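Local coordinates for putative alpha/beta hydrolase FOLD protein (Candidatus Nitrososphaera gargensis, PDB 5A62) that probably hydrolyses ester bonds as a carboxylesterase of the alpha/beta hydrolase fold, at residues Ile29-Gly34 with Ile96-Gly101; Gly34-Trp39 with Ala55-Gly60; Ile103-Tyr108 with Ile119-Gly124; Asp174-Val179 with Val250-Pro255; Arg59-Thr64 with Thr181-Glu186. All blocks are in the same frame, centred on the assembly; numbering follows the deposited sequence. Where two conformers were deposited one is given.

Contact 1 of 5, residues Ile29-Gly34 with Ile96-Gly101; sequences IHPIGG and IGHSIG. With ACT (acetate ion), chain B.
Where strand 25-29 ends beside strand 93-98, the strands run parallel and the packing is tight. Ile29 N donates to Ile96 O, and His98 N returns a nearly straight bond of 2.9 Å to Ile29 O, almost along the C=O axis. Beside this bridge CG2 of Ile29 presses on CA of Gly101 at 3.5 Å, closer than carbon atoms usually sit; Gly101, with no side chain, lets Ile29 O and CG2 lie directly against the helix start. The Pro31 ring crosses the His98 imidazole obliquely, its CG 3.2 Å from His98 ND1, while His98 NE2 is held by the backbone O of His248.

Beyond Pro31 the segments diverge, and a bound acetate, probably from the crystallisation liquor, lies between them. Its OXT is gripped by two backbone amides, Ile32 N at 2.9 Å and Ile100 N at 3.0 Å. On this looser side, where Ile32 is partly exposed, Ile32 CG1 meets Ile100 CG2 at 3.9 Å. Ser99, with the strained phi/psi of 58°/-118°, has two conformers; in the one described OG comes unusually near the acetate C, at 2.7 Å, a value to be read with caution. His248 NE2 hydrogen-bonds Ser99 OG. The Gly97-x-Ser99-x-Gly101 turn between strand and helix is consistent with a nucleophile elbow, and the paired amides resemble the oxyanion hole of alpha/beta hydrolases.

Contact 2 of 5, residues Gly34-Trp39 with Ala55-Gly60; sequences GNILIW and AYELRG
This is a buried loop-to-strand contact in which a carboxylate meets a backbone amide beside a small apolar patch. It joins the 3-10 turn that leads into helix 40-48 to strand 52-56 and the residues following it. Glu57 extends past CG so that OE2 accepts from Ile36 N at 2.9 Å, a fairly straight bond (166° at the hydrogen) using the anti lone pair of the carboxylate. The side chain of Asn35 lies alongside that of Glu57, its CB 3.3 Å from Glu57 OE2, the amide and carboxylate planes turned 68° against each other.

Asn35 itself forms an Asx turn. With CG in the crowded position between backbone N and carbonyl carbon (chi1 54°), OD1 reaches Leu37 N at 3.0 Å and closes the start of the turn. Ile36 crosses the Glu57 chain at about a right angle and rests CG1 on Ala55 CB at 3.8 Å; the small alanine lets the branched isoleucine come close to the strand. A water links Tyr56 O, at 2.8 Å, weakly to Trp39 NE1.

Glu57 OE2 also forms a salt bridge with Arg63, so its buried charge is shared between a peptide N-H and a guanidinium, which probably keeps the carboxylate ionised.

Contact 3 of 5, residues Ile103-Tyr108 with Ile119-Gly124; sequences IISSMY and IIMING
Helix 103-108 runs nearly antiparallel to strand 119-122, their directions 154° apart and their axes 8.2 Å apart at closest approach. This is the return geometry of a beta-alpha-beta unit, in which helix 100-111 connects parallel strands 93-98 and 116-122 and lies against the sheet.

Small residues on the helix receive large apolar ones from the strand. Ile119 holds CG1 in the crowded position between backbone N and carbonyl carbon (chi1 68°), which sends CD1 toward the helix, 3.6 Å from Ser105 OG and 3.6 Å from Ser106 CA. Its other branch, CG2, rests 3.7 Å from Ser105 O. Met121 comes in beside it, CG 3.7 Å from Ser105 OG; extended through chi2 (177°), it brings SD to 4.2 Å from Ser106 CB, and the bend at chi3 turns only CE.

Both hydroxyls are turned back onto their own helix. Ser106 OG donates to Ile103 O at 2.8 Å, in the carbonyl plane and on a lone pair, and that oxygen also accepts from Met107 N. Ser105 OG is likewise bonded to a carbonyl of its own helix, Gly102 O.

With its hydrogen given to the helix backbone, the Ser105 hydroxyl can lie against apolar carbons of the strand, and cohesion here rests on van der Waals contact.

Contact 4 of 5, residues Asp174-Val179 with Val250-Pro255; sequences DFFREV and VVIEKP
Apolar packing carries this contact, with Ile252 as its centre. Its CG1 lies anti to the carbonyl carbon and the chain then turns at chi2 (-64°), placing CD1 over one face of the Phe175 ring, 4.2 Å from the centroid and 25° off the normal, as a CH-pi contact. CG2, the other branch, meets Phe175 CD2 at 3.8 Å. The same CD1 also reaches the backbone beside Phe176, 4.0 Å from its CA. A beta-branched chain suits this position, because one branch serves Phe175 through CG2 while the other, through CD1, serves both the Phe175 face and the Phe176 backbone.

At the rim of the Phe175 ring the partner is polar. Ile252 O lies in the ring plane, 3.5 Å from Phe175 CD2, where the slightly positive ring hydrogens face a carbonyl oxygen.

Lys254 divides its chain between two kinds of interaction. It crosses Phe175 at about a right angle, and its methylene CE packs obliquely on the ring, 3.8 Å from Phe175 CE2. Only the ammonium is carried off: the bend at chi4 lets NZ donate to Val251 O at 2.7 Å, and it pairs with Glu42 and with Ile38 O as well.

Helix 170-180 thus packs on the short helix 250-253 that follows His248, an arrangement consistent with a helical cap docked on the catalytic core in alpha/beta hydrolases.

Contact 5 of 5, residues Arg59-Thr64 with Thr181-Glu186; sequences RGHHRT and TKTSVE
From CB outward, Lys182 follows one face of the His62 imidazole. CB lies over the rim of the ring; CG sits over the face, 4.1 Å from the centroid, in a CH-pi contact; CD and CE continue alongside it, and bends at chi2 and chi4 take NZ away to Glu178 O. NE of Arg63 lies over the opposite face, toward the rim.

Thr183 makes a similar contact deeper in, its CG2 3.8 Å from the His61 centroid, over the face, while its OG1 bonds to Phe180 O. His61 is fixed in rotation by ND1, which donates to Arg59 O, and by NE2, bonded to Gly33 N.

Backbone links complete the join. His62 N bonds weakly to Lys182 O, and glycine suits position 60, with its positive phi of 76°. Ser184 is the N-cap of helix 185-194, its OG serving both Gly187 N and Gly60 O.

Gly60 O thus takes two donors from Ser184, OG at 2.8 Å and N at 3.1 Å, a polar clamp beside imidazole faces padded by methyl and methylene groups.

In the fold
Contact 1, whose centre lies about 2 Å from the centre of the chain, and contact 3 form the core: they share helix 100-111, and their strands are neighbours in the sheet. Contact 2, also buried, reaches the same sheet; it shares Gly34 with contact 1 and Arg59 and Gly60 with contact 5. The centres of contacts 4 and 5 lie about 14 and 15 Å from the chain's centre, yet contact 4 is still buried and contact 5 only partly so. Contact 3 is nearly all van der Waals, contact 1 combines strand bonds with an anion site, and contact 2 buries a charge. Contacts 4 and 5 both pack aliphatic carbons on rings, but only contact 5 adds backbone and serine hydrogen bonds between its segments.

Contact 1 of 5, residues Ile29-Gly34 with Ile96-Gly101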
# COMPACT_ATOMS: atom_id res chain seq x y z
N ILE A 29 -9.20 15.21 12.46
CA ILE A 29 -8.82 13.93 11.81
C ILE A 29 -7.84 13.18 12.68
O ILE A 29 -6.73 13.66 12.93
CB ILE A 29 -8.28 14.15 10.41
CG1 ILE A 29 -9.12 15.16 9.60
CG2 ILE A 29 -8.19 12.84 9.69
CD1 ILE A 29 -8.73 15.27 8.15
N HIS A 30 -8.27 12.04 13.17
CA HIS A 30 -7.53 11.20 14.10
C HIS A 30 -6.37 10.44 13.45
O HIS A 30 -6.27 10.36 12.23
CB HIS A 30 -8.49 10.23 14.81
CG HIS A 30 -9.08 9.19 13.91
ND1 HIS A 30 -8.36 8.09 13.52
CD2 HIS A 30 -10.33 9.01 13.38
CE1 HIS A 30 -9.13 7.30 12.79
NE2 HIS A 30 -10.31 7.85 12.66
N PRO A 31 -5.47 9.85 14.26
CA PRO A 31 -4.32 9.10 13.76
C PRO A 31 -4.68 7.66 13.49
O PRO A 31 -5.75 7.19 13.77
CB PRO A 31 -3.36 9.15 14.94
CG PRO A 31 -4.20 9.17 16.09
CD PRO A 31 -5.36 10.05 15.71
N ILE A 32 -3.75 6.92 12.88
CA ILE A 32 -3.92 5.48 12.80
C ILE A 32 -4.11 4.92 14.19
O ILE A 32 -3.31 5.25 15.09
CB ILE A 32 -2.73 4.80 12.09
CG1 ILE A 32 -2.67 5.26 10.62
CG2 ILE A 32 -2.83 3.29 12.21
CD1 ILE A 32 -1.49 4.69 9.86
N GLY A 33 -5.12 4.09 14.39
CA GLY A 33 -5.44 3.50 15.66
C GLY A 33 -6.29 4.42 16.51
O GLY A 33 -6.65 4.02 17.62
N GLY A 34 -6.62 5.59 16.03
CA GLY A 34 -7.50 6.53 16.76
C GLY A 34 -8.91 6.45 16.23
O GLY A 34 -9.28 5.63 15.39
N ILE A 96 -7.69 20.14 11.49
CA ILE A 96 -6.79 19.78 12.58
C ILE A 96 -6.57 18.26 12.45
O ILE A 96 -7.49 17.51 12.68
CB ILE A 96 -7.28 20.14 13.95
CG1 ILE A 96 -7.52 21.68 14.00
CG2 ILE A 96 -6.29 19.69 14.99
CD1 ILE A 96 -8.38 22.06 15.16
N GLY A 97 -5.33 17.88 12.10
CA GLY A 97 -5.08 16.47 11.89
C GLY A 97 -3.91 15.95 12.64
O GLY A 97 -2.87 16.60 12.67
N HIS A 98 -4.04 14.79 13.29
CA HIS A 98 -2.99 14.17 14.08
C HIS A 98 -2.45 13.01 13.29
O HIS A 98 -3.17 12.13 12.88
CB HIS A 98 -3.55 13.67 15.43
CG HIS A 98 -2.57 12.93 16.27
ND1 HIS A 98 -2.97 11.93 17.13
CD2 HIS A 98 -1.27 13.08 16.48
CE1 HIS A 98 -1.91 11.45 17.77
NE2 HIS A 98 -0.85 12.14 17.40
N SER A 99 -1.13 13.01 13.12
CA SER A 99 -0.39 11.92 12.46
C SER A 99 -0.91 11.73 11.04
O SER A 99 -0.86 12.62 10.24
CB SER A 99 -0.37 10.65 13.30
OG SER A 99 0.79 9.90 12.95
N ILE A 100 -1.46 10.59 10.68
CA ILE A 100 -2.05 10.45 9.35
C ILE A 100 -3.07 11.51 9.04
O ILE A 100 -3.22 11.93 7.88
CB ILE A 100 -2.64 9.02 9.08
CG1 ILE A 100 -2.77 8.73 7.58
CG2 ILE A 100 -3.98 8.81 9.76
CD1 ILE A 100 -3.24 7.34 7.23
N GLY A 101 -3.76 11.95 10.06
CA GLY A 101 -4.74 13.08 9.89
C GLY A 101 -4.08 14.31 9.38
O GLY A 101 -4.66 15.08 8.61
C ACT B . -0.07 7.53 11.94
O ACT B . 0.36 6.69 12.78
OXT ACT B . -1.18 7.97 12.07
CH3 ACT B . 0.78 7.97 10.72

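Contact 2 of 5, residues Gly34-Trp39 with Ala55-Gly60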
# COMPACT_ATOMS: atom_id res chain seq x y z
N GLY A 34 -6.62 5.59 16.03
CA GLY A 34 -7.50 6.53 16.76
C GLY A 34 -8.91 6.45 16.23
O GLY A 34 -9.28 5.63 15.39
N ASN A 35 -9.75 7.33 16.76
CA ASN A 35 -11.14 7.44 16.42
C ASN A 35 -11.65 8.66 17.15
O ASN A 35 -10.88 9.42 17.74
CB ASN A 35 -11.86 6.17 16.72
CG ASN A 35 -11.65 5.73 18.11
OD1 ASN A 35 -11.91 6.50 19.05
ND2 ASN A 35 -11.12 4.54 18.30
N ILE A 36 -12.96 8.92 17.06
CA ILE A 36 -13.49 10.19 17.60
C ILE A 36 -13.36 10.22 19.11
O ILE A 36 -13.29 11.29 19.70
CB ILE A 36 -14.92 10.39 17.19
CG1 ILE A 36 -14.96 10.74 15.72
CG2 ILE A 36 -15.59 11.48 18.03
CD1 ILE A 36 -16.28 10.58 15.08
N LEU A 37 -13.22 9.07 19.75
CA LEU A 37 -13.00 9.06 21.21
C LEU A 37 -11.74 9.78 21.63
O LEU A 37 -11.64 10.26 22.77
CB LEU A 37 -13.07 7.65 21.78
CG LEU A 37 -14.32 6.84 21.34
CD1 LEU A 37 -14.27 5.41 21.87
CD2 LEU A 37 -15.60 7.58 21.63
N ILE A 38 -10.75 9.90 20.76
CA ILE A 38 -9.50 10.56 21.11
C ILE A 38 -9.69 12.04 21.23
O ILE A 38 -8.84 12.71 21.79
CB ILE A 38 -8.40 10.21 20.07
CG1 ILE A 38 -7.02 10.13 20.73
CG2 ILE A 38 -8.38 11.14 18.88
CD1 ILE A 38 -5.90 9.69 19.79
N TRP A 39 -10.81 12.59 20.71
CA TRP A 39 -11.05 14.04 20.56
C TRP A 39 -12.04 14.58 21.58
O TRP A 39 -12.51 15.73 21.47
CB TRP A 39 -11.52 14.38 19.14
CG TRP A 39 -10.56 14.16 18.03
CD1 TRP A 39 -10.79 13.44 16.83
CD2 TRP A 39 -9.28 14.77 17.85
NE1 TRP A 39 -9.70 13.52 16.05
CE2 TRP A 39 -8.78 14.37 16.59
CE3 TRP A 39 -8.50 15.64 18.60
CZ2 TRP A 39 -7.58 14.77 16.12
CZ3 TRP A 39 -7.32 16.06 18.12
CH2 TRP A 39 -6.84 15.59 16.86
N ALA A 55 -16.04 15.77 13.21
CA ALA A 55 -15.02 14.71 13.40
C ALA A 55 -15.52 13.47 12.71
O ALA A 55 -16.72 13.27 12.59
CB ALA A 55 -14.80 14.47 14.85
N TYR A 56 -14.63 12.64 12.21
CA TYR A 56 -15.01 11.43 11.53
C TYR A 56 -14.04 10.32 11.77
O TYR A 56 -12.95 10.55 12.25
CB TYR A 56 -15.31 11.65 10.04
CG TYR A 56 -14.07 11.80 9.20
CD1 TYR A 56 -13.31 12.96 9.22
CD2 TYR A 56 -13.64 10.78 8.38
CE1 TYR A 56 -12.20 13.07 8.42
CE2 TYR A 56 -12.55 10.90 7.59
CZ TYR A 56 -11.81 12.04 7.66
OH TYR A 56 -10.73 12.17 6.84
N GLU A 57 -14.45 9.10 11.51
CA GLU A 57 -13.63 7.94 11.67
C GLU A 57 -13.19 7.44 10.32
O GLU A 57 -13.97 7.20 9.41
CB GLU A 57 -14.33 6.90 12.54
CG GLU A 57 -14.43 7.41 13.98
CD GLU A 57 -15.26 6.72 14.99
OE1 GLU A 57 -16.06 5.84 14.66
OE2 GLU A 57 -15.03 7.07 16.17
N LEU A 58 -11.87 7.26 10.20
CA LEU A 58 -11.24 6.68 9.03
C LEU A 58 -11.67 5.27 8.73
O LEU A 58 -12.11 4.56 9.60
CB LEU A 58 -9.73 6.69 9.21
CG LEU A 58 -9.09 8.06 9.36
CD1 LEU A 58 -7.57 7.85 9.57
CD2 LEU A 58 -9.37 9.01 8.25
N ARG A 59 -11.47 4.83 7.50
CA ARG A 59 -11.80 3.45 7.08
C ARG A 59 -11.30 2.46 8.08
O ARG A 59 -10.10 2.50 8.51
CB ARG A 59 -11.19 3.09 5.73
CG ARG A 59 -11.76 3.93 4.61
CD ARG A 59 -11.34 3.39 3.30
NE ARG A 59 -11.79 4.27 2.22
CZ ARG A 59 -11.80 3.92 0.94
NH1 ARG A 59 -11.46 2.69 0.57
NH2 ARG A 59 -12.24 4.85 0.06
N GLY A 60 -12.17 1.59 8.53
CA GLY A 60 -11.76 0.49 9.37
C GLY A 60 -11.45 0.83 10.81
O GLY A 60 -10.90 0.00 11.59
O HOH W 1 -11.39 12.36 13.74

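Contact 3 of 5, residues Ile103-Tyr108 with Ile119-Gly124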
# COMPACT_ATOMS: atom_id res chain seq x y z
N ILE A 103 -1.27 14.32 7.44
CA ILE A 103 -0.99 14.05 6.09
C ILE A 103 -2.24 14.26 5.19
O ILE A 103 -2.22 14.89 4.13
CB ILE A 103 -0.47 12.58 5.96
CG1 ILE A 103 0.51 12.29 7.13
CG2 ILE A 103 0.12 12.57 4.61
CD1 ILE A 103 1.19 10.91 7.12
N ILE A 104 -3.36 13.69 5.64
CA ILE A 104 -4.60 13.86 4.95
C ILE A 104 -4.92 15.38 4.78
O ILE A 104 -5.32 15.77 3.70
CB ILE A 104 -5.74 13.13 5.70
CG1 ILE A 104 -5.51 11.60 5.56
CG2 ILE A 104 -7.10 13.56 5.18
CD1 ILE A 104 -6.33 10.80 6.55
N SER A 105 -4.77 16.15 5.87
CA SER A 105 -5.08 17.57 5.79
C SER A 105 -4.24 18.24 4.75
O SER A 105 -4.74 19.13 4.03
CB SER A 105 -4.95 18.28 7.13
OG SER A 105 -3.62 18.46 7.59
N SER A 106 -2.95 17.86 4.67
CA SER A 106 -2.08 18.49 3.72
C SER A 106 -2.43 18.18 2.27
O SER A 106 -2.45 19.06 1.40
CB SER A 106 -0.63 18.16 4.09
OG SER A 106 -0.29 16.83 3.76
N MET A 107 -2.82 16.94 1.99
CA MET A 107 -3.21 16.58 0.66
C MET A 107 -4.55 17.17 0.27
O MET A 107 -4.77 17.58 -0.86
CB MET A 107 -3.32 15.02 0.55
CG MET A 107 -1.96 14.35 0.60
SD MET A 107 -2.04 12.56 0.46
CE MET A 107 -2.61 12.39 -1.16
N TYR A 108 -5.48 17.31 1.20
CA TYR A 108 -6.72 17.92 0.94
C TYR A 108 -6.53 19.39 0.58
O TYR A 108 -7.08 19.84 -0.40
CB TYR A 108 -7.73 17.71 2.12
CG TYR A 108 -9.09 18.22 1.81
CD1 TYR A 108 -10.04 17.44 1.17
CD2 TYR A 108 -9.44 19.51 2.09
CE1 TYR A 108 -11.27 17.98 0.86
CE2 TYR A 108 -10.69 20.00 1.85
CZ TYR A 108 -11.57 19.23 1.20
OH TYR A 108 -12.84 19.75 0.91
N ILE A 119 -4.56 24.59 7.79
CA ILE A 119 -4.40 23.27 8.38
C ILE A 119 -3.46 23.37 9.57
O ILE A 119 -2.53 24.15 9.60
CB ILE A 119 -3.92 22.23 7.42
CG1 ILE A 119 -2.50 22.40 6.94
CG2 ILE A 119 -4.87 22.11 6.27
CD1 ILE A 119 -2.01 21.26 6.05
N ILE A 120 -3.73 22.49 10.55
CA ILE A 120 -2.97 22.38 11.80
C ILE A 120 -2.61 20.94 11.92
O ILE A 120 -3.49 20.12 12.22
CB ILE A 120 -3.71 22.90 13.02
CG1 ILE A 120 -4.12 24.34 12.77
CG2 ILE A 120 -2.77 22.77 14.25
CD1 ILE A 120 -5.02 24.91 13.85
N MET A 121 -1.35 20.60 11.73
CA MET A 121 -0.87 19.22 11.73
C MET A 121 -0.20 18.93 13.06
O MET A 121 0.75 19.64 13.43
CB MET A 121 0.15 19.00 10.64
CG MET A 121 -0.39 19.25 9.24
SD MET A 121 0.83 19.07 7.95
CE MET A 121 1.83 20.54 8.22
N ILE A 122 -0.68 17.97 13.82
CA ILE A 122 -0.15 17.61 15.12
C ILE A 122 0.60 16.30 14.90
O ILE A 122 0.00 15.28 14.56
CB ILE A 122 -1.23 17.43 16.15
CG1 ILE A 122 -2.12 18.69 16.24
CG2 ILE A 122 -0.58 17.03 17.49
CD1 ILE A 122 -3.28 18.57 17.17
N ASN A 123 1.94 16.29 15.04
CA ASN A 123 2.80 15.18 14.68
C ASN A 123 2.39 14.58 13.36
O ASN A 123 2.23 13.37 13.25
CB ASN A 123 2.76 14.11 15.80
CG ASN A 123 3.40 14.59 17.09
OD1 ASN A 123 4.33 15.42 17.08
ND2 ASN A 123 2.89 14.06 18.20
N GLY A 124 2.32 15.43 12.38
CA GLY A 124 2.07 15.08 11.02
C GLY A 124 2.84 15.95 10.07
O GLY A 124 3.43 16.95 10.49

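Contact 4 of 5, residues Asp174-Val179 with Val250-Pro255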
# COMPACT_ATOMS: atom_id res chain seq x y z
N ASP A 174 -4.59 3.80 29.83
CA ASP A 174 -5.86 3.23 29.74
C ASP A 174 -6.74 3.95 28.73
O ASP A 174 -7.55 3.29 28.06
CB ASP A 174 -6.51 3.22 31.15
CG ASP A 174 -5.99 2.17 32.00
OD1 ASP A 174 -5.35 1.21 31.59
OD2 ASP A 174 -6.26 2.24 33.24
N PHE A 175 -6.60 5.25 28.60
CA PHE A 175 -7.26 6.01 27.54
C PHE A 175 -6.79 5.52 26.14
O PHE A 175 -7.63 5.17 25.29
CB PHE A 175 -6.98 7.47 27.76
CG PHE A 175 -7.51 8.43 26.72
CD1 PHE A 175 -8.70 8.23 26.08
CD2 PHE A 175 -6.80 9.58 26.43
CE1 PHE A 175 -9.18 9.20 25.16
CE2 PHE A 175 -7.26 10.48 25.49
CZ PHE A 175 -8.47 10.28 24.89
N PHE A 176 -5.49 5.34 25.98
CA PHE A 176 -4.99 4.77 24.77
C PHE A 176 -5.58 3.41 24.49
O PHE A 176 -6.01 3.12 23.35
CB PHE A 176 -3.47 4.67 24.81
CG PHE A 176 -2.87 3.97 23.64
CD1 PHE A 176 -2.59 4.64 22.50
CD2 PHE A 176 -2.60 2.63 23.71
CE1 PHE A 176 -2.05 3.97 21.41
CE2 PHE A 176 -2.03 1.97 22.63
CZ PHE A 176 -1.79 2.68 21.50
N ARG A 177 -5.65 2.51 25.47
CA ARG A 177 -6.27 1.20 25.27
C ARG A 177 -7.67 1.30 24.76
O ARG A 177 -8.02 0.63 23.78
CB ARG A 177 -6.37 0.40 26.57
CG ARG A 177 -5.05 -0.16 27.05
CD ARG A 177 -5.21 -0.94 28.36
NE ARG A 177 -3.95 -1.61 28.76
CZ ARG A 177 -3.07 -1.10 29.62
NH1 ARG A 177 -3.28 0.06 30.23
NH2 ARG A 177 -1.93 -1.76 29.88
N GLU A 178 -8.47 2.13 25.44
CA GLU A 178 -9.86 2.37 25.06
C GLU A 178 -9.94 2.67 23.59
O GLU A 178 -10.66 1.93 22.87
CB GLU A 178 -10.56 3.48 25.90
CG GLU A 178 -12.11 3.50 25.71
CD GLU A 178 -12.93 2.51 26.57
OE1 GLU A 178 -12.57 1.30 26.71
OE2 GLU A 178 -14.02 2.94 27.09
N VAL A 179 -9.16 3.68 23.19
CA VAL A 179 -9.26 4.24 21.84
C VAL A 179 -8.74 3.19 20.82
O VAL A 179 -9.43 2.80 19.89
CB VAL A 179 -8.47 5.51 21.73
CG1 VAL A 179 -8.26 5.96 20.26
CG2 VAL A 179 -9.10 6.62 22.59
N VAL A 250 0.75 12.59 21.75
CA VAL A 250 0.47 13.79 22.52
C VAL A 250 -1.03 13.98 22.70
O VAL A 250 -1.48 14.57 23.67
CB VAL A 250 1.13 15.05 21.87
CG1 VAL A 250 0.49 15.40 20.55
CG2 VAL A 250 1.12 16.24 22.83
N VAL A 251 -1.86 13.54 21.75
CA VAL A 251 -3.30 13.68 21.81
C VAL A 251 -3.90 12.80 22.93
O VAL A 251 -5.00 13.03 23.38
CB VAL A 251 -3.95 13.38 20.44
CG1 VAL A 251 -3.59 11.99 19.94
CG2 VAL A 251 -5.45 13.53 20.44
N ILE A 252 -3.19 11.79 23.37
CA ILE A 252 -3.63 11.01 24.52
C ILE A 252 -3.26 11.77 25.81
O ILE A 252 -4.10 11.80 26.72
CB ILE A 252 -2.92 9.64 24.53
CG1 ILE A 252 -3.37 8.83 23.34
CG2 ILE A 252 -3.11 8.88 25.85
CD1 ILE A 252 -4.80 8.46 23.30
N GLU A 253 -2.05 12.33 25.88
CA GLU A 253 -1.62 12.99 27.11
C GLU A 253 -2.26 14.35 27.32
O GLU A 253 -2.42 14.78 28.46
CB GLU A 253 -0.14 13.15 27.10
CG GLU A 253 0.52 11.78 27.20
CD GLU A 253 1.97 11.84 27.65
OE1 GLU A 253 2.54 12.96 27.73
OE2 GLU A 253 2.55 10.79 27.95
N LYS A 254 -2.59 15.05 26.24
CA LYS A 254 -3.29 16.34 26.27
C LYS A 254 -2.59 17.36 27.16
O LYS A 254 -3.21 17.92 28.06
CB LYS A 254 -4.78 16.16 26.66
CG LYS A 254 -5.51 15.18 25.74
CD LYS A 254 -7.02 15.27 25.80
CE LYS A 254 -7.74 14.25 24.91
NZ LYS A 254 -7.38 14.34 23.52
N PRO A 255 -1.34 17.67 26.87
CA PRO A 255 -0.70 18.72 27.68
C PRO A 255 -1.30 20.05 27.45
O PRO A 255 -1.61 20.45 26.33
CB PRO A 255 0.74 18.65 27.21
CG PRO A 255 0.65 18.16 25.82
CD PRO A 255 -0.45 17.15 25.84

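Contact 5 of 5, residues Arg59-Thr64 with Thr181-Glu186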
# COMPACT_ATOMS: atom_id res chain seq x y z
N ARG A 59 -11.47 4.83 7.50
CA ARG A 59 -11.80 3.45 7.08
C ARG A 59 -11.30 2.46 8.08
O ARG A 59 -10.10 2.50 8.51
CB ARG A 59 -11.19 3.09 5.73
CG ARG A 59 -11.76 3.93 4.61
CD ARG A 59 -11.34 3.39 3.30
NE ARG A 59 -11.79 4.27 2.22
CZ ARG A 59 -11.80 3.92 0.94
NH1 ARG A 59 -11.46 2.69 0.57
NH2 ARG A 59 -12.24 4.85 0.06
N GLY A 60 -12.17 1.59 8.53
CA GLY A 60 -11.76 0.49 9.37
C GLY A 60 -11.45 0.83 10.81
O GLY A 60 -10.90 0.00 11.59
N HIS A 61 -11.73 2.08 11.22
CA HIS A 61 -11.48 2.54 12.56
C HIS A 61 -12.85 2.75 13.25
O HIS A 61 -13.71 3.47 12.78
CB HIS A 61 -10.72 3.85 12.56
CG HIS A 61 -9.28 3.67 12.20
ND1 HIS A 61 -8.82 3.18 10.99
CD2 HIS A 61 -8.18 3.87 12.96
CE1 HIS A 61 -7.49 3.12 11.04
NE2 HIS A 61 -7.08 3.52 12.22
N HIS A 62 -13.05 2.01 14.36
CA HIS A 62 -14.24 2.12 15.25
C HIS A 62 -15.48 1.89 14.41
O HIS A 62 -15.70 0.78 13.92
CB HIS A 62 -14.17 3.42 16.03
CG HIS A 62 -15.12 3.55 17.18
ND1 HIS A 62 -15.80 2.52 17.78
CD2 HIS A 62 -15.47 4.68 17.81
CE1 HIS A 62 -16.52 3.03 18.79
NE2 HIS A 62 -16.34 4.32 18.83
N ARG A 63 -16.28 2.91 14.22
CA ARG A 63 -17.60 2.76 13.57
C ARG A 63 -17.58 2.80 12.10
O ARG A 63 -18.61 2.48 11.48
CB ARG A 63 -18.59 3.79 14.14
CG ARG A 63 -18.89 3.49 15.60
CD ARG A 63 -19.43 4.68 16.37
NE ARG A 63 -18.40 5.68 16.65
CZ ARG A 63 -18.43 6.59 17.60
NH1 ARG A 63 -19.49 6.64 18.41
NH2 ARG A 63 -17.43 7.39 17.80
N THR A 64 -16.49 3.14 11.45
CA THR A 64 -16.35 3.12 10.00
C THR A 64 -15.82 1.79 9.50
O THR A 64 -14.86 1.28 10.03
CB THR A 64 -15.48 4.28 9.52
OG1 THR A 64 -16.08 5.51 9.93
CG2 THR A 64 -15.30 4.27 8.00
N THR A 181 -8.12 0.00 20.78
CA THR A 181 -8.70 -1.31 20.61
C THR A 181 -10.08 -1.27 19.91
O THR A 181 -10.62 -2.32 19.61
CB THR A 181 -8.75 -2.10 21.92
OG1 THR A 181 -9.63 -1.42 22.81
CG2 THR A 181 -7.39 -2.29 22.46
N LYS A 182 -10.55 -0.08 19.51
CA LYS A 182 -11.70 0.01 18.62
C LYS A 182 -11.28 -0.12 17.13
O LYS A 182 -12.18 -0.15 16.28
CB LYS A 182 -12.42 1.34 18.76
CG LYS A 182 -12.83 1.82 20.10
CD LYS A 182 -13.77 0.88 20.71
CE LYS A 182 -14.55 1.62 21.82
NZ LYS A 182 -13.77 1.50 23.02
N THR A 183 -10.00 -0.20 16.87
CA THR A 183 -9.55 -0.26 15.51
C THR A 183 -9.66 -1.70 15.04
O THR A 183 -9.20 -2.62 15.72
CB THR A 183 -8.08 0.17 15.48
OG1 THR A 183 -7.90 1.45 16.13
CG2 THR A 183 -7.62 0.34 14.00
N SER A 184 -10.22 -1.94 13.86
CA SER A 184 -10.19 -3.25 13.29
C SER A 184 -8.81 -3.64 12.84
O SER A 184 -8.01 -2.77 12.48
CB SER A 184 -11.18 -3.39 12.16
OG SER A 184 -10.77 -2.68 10.98
N VAL A 185 -8.52 -4.93 12.84
CA VAL A 185 -7.26 -5.42 12.30
C VAL A 185 -7.13 -5.01 10.84
O VAL A 185 -6.09 -4.50 10.43
CB VAL A 185 -7.16 -6.94 12.45
CG1 VAL A 185 -5.94 -7.48 11.72
CG2 VAL A 185 -7.24 -7.32 13.90
N GLU A 186 -8.17 -5.17 10.04
CA GLU A 186 -8.08 -4.87 8.59
C GLU A 186 -7.88 -3.40 8.45
O GLU A 186 -7.09 -2.96 7.58
CB GLU A 186 -9.27 -5.39 7.79
CG GLU A 186 -10.51 -4.87 8.28
CD GLU A 186 -11.16 -5.67 9.53
OE1 GLU A 186 -10.62 -6.49 10.46
OE2 GLU A 186 -12.45 -5.38 9.55
O HOH W 2 -13.75 -1.30 14.00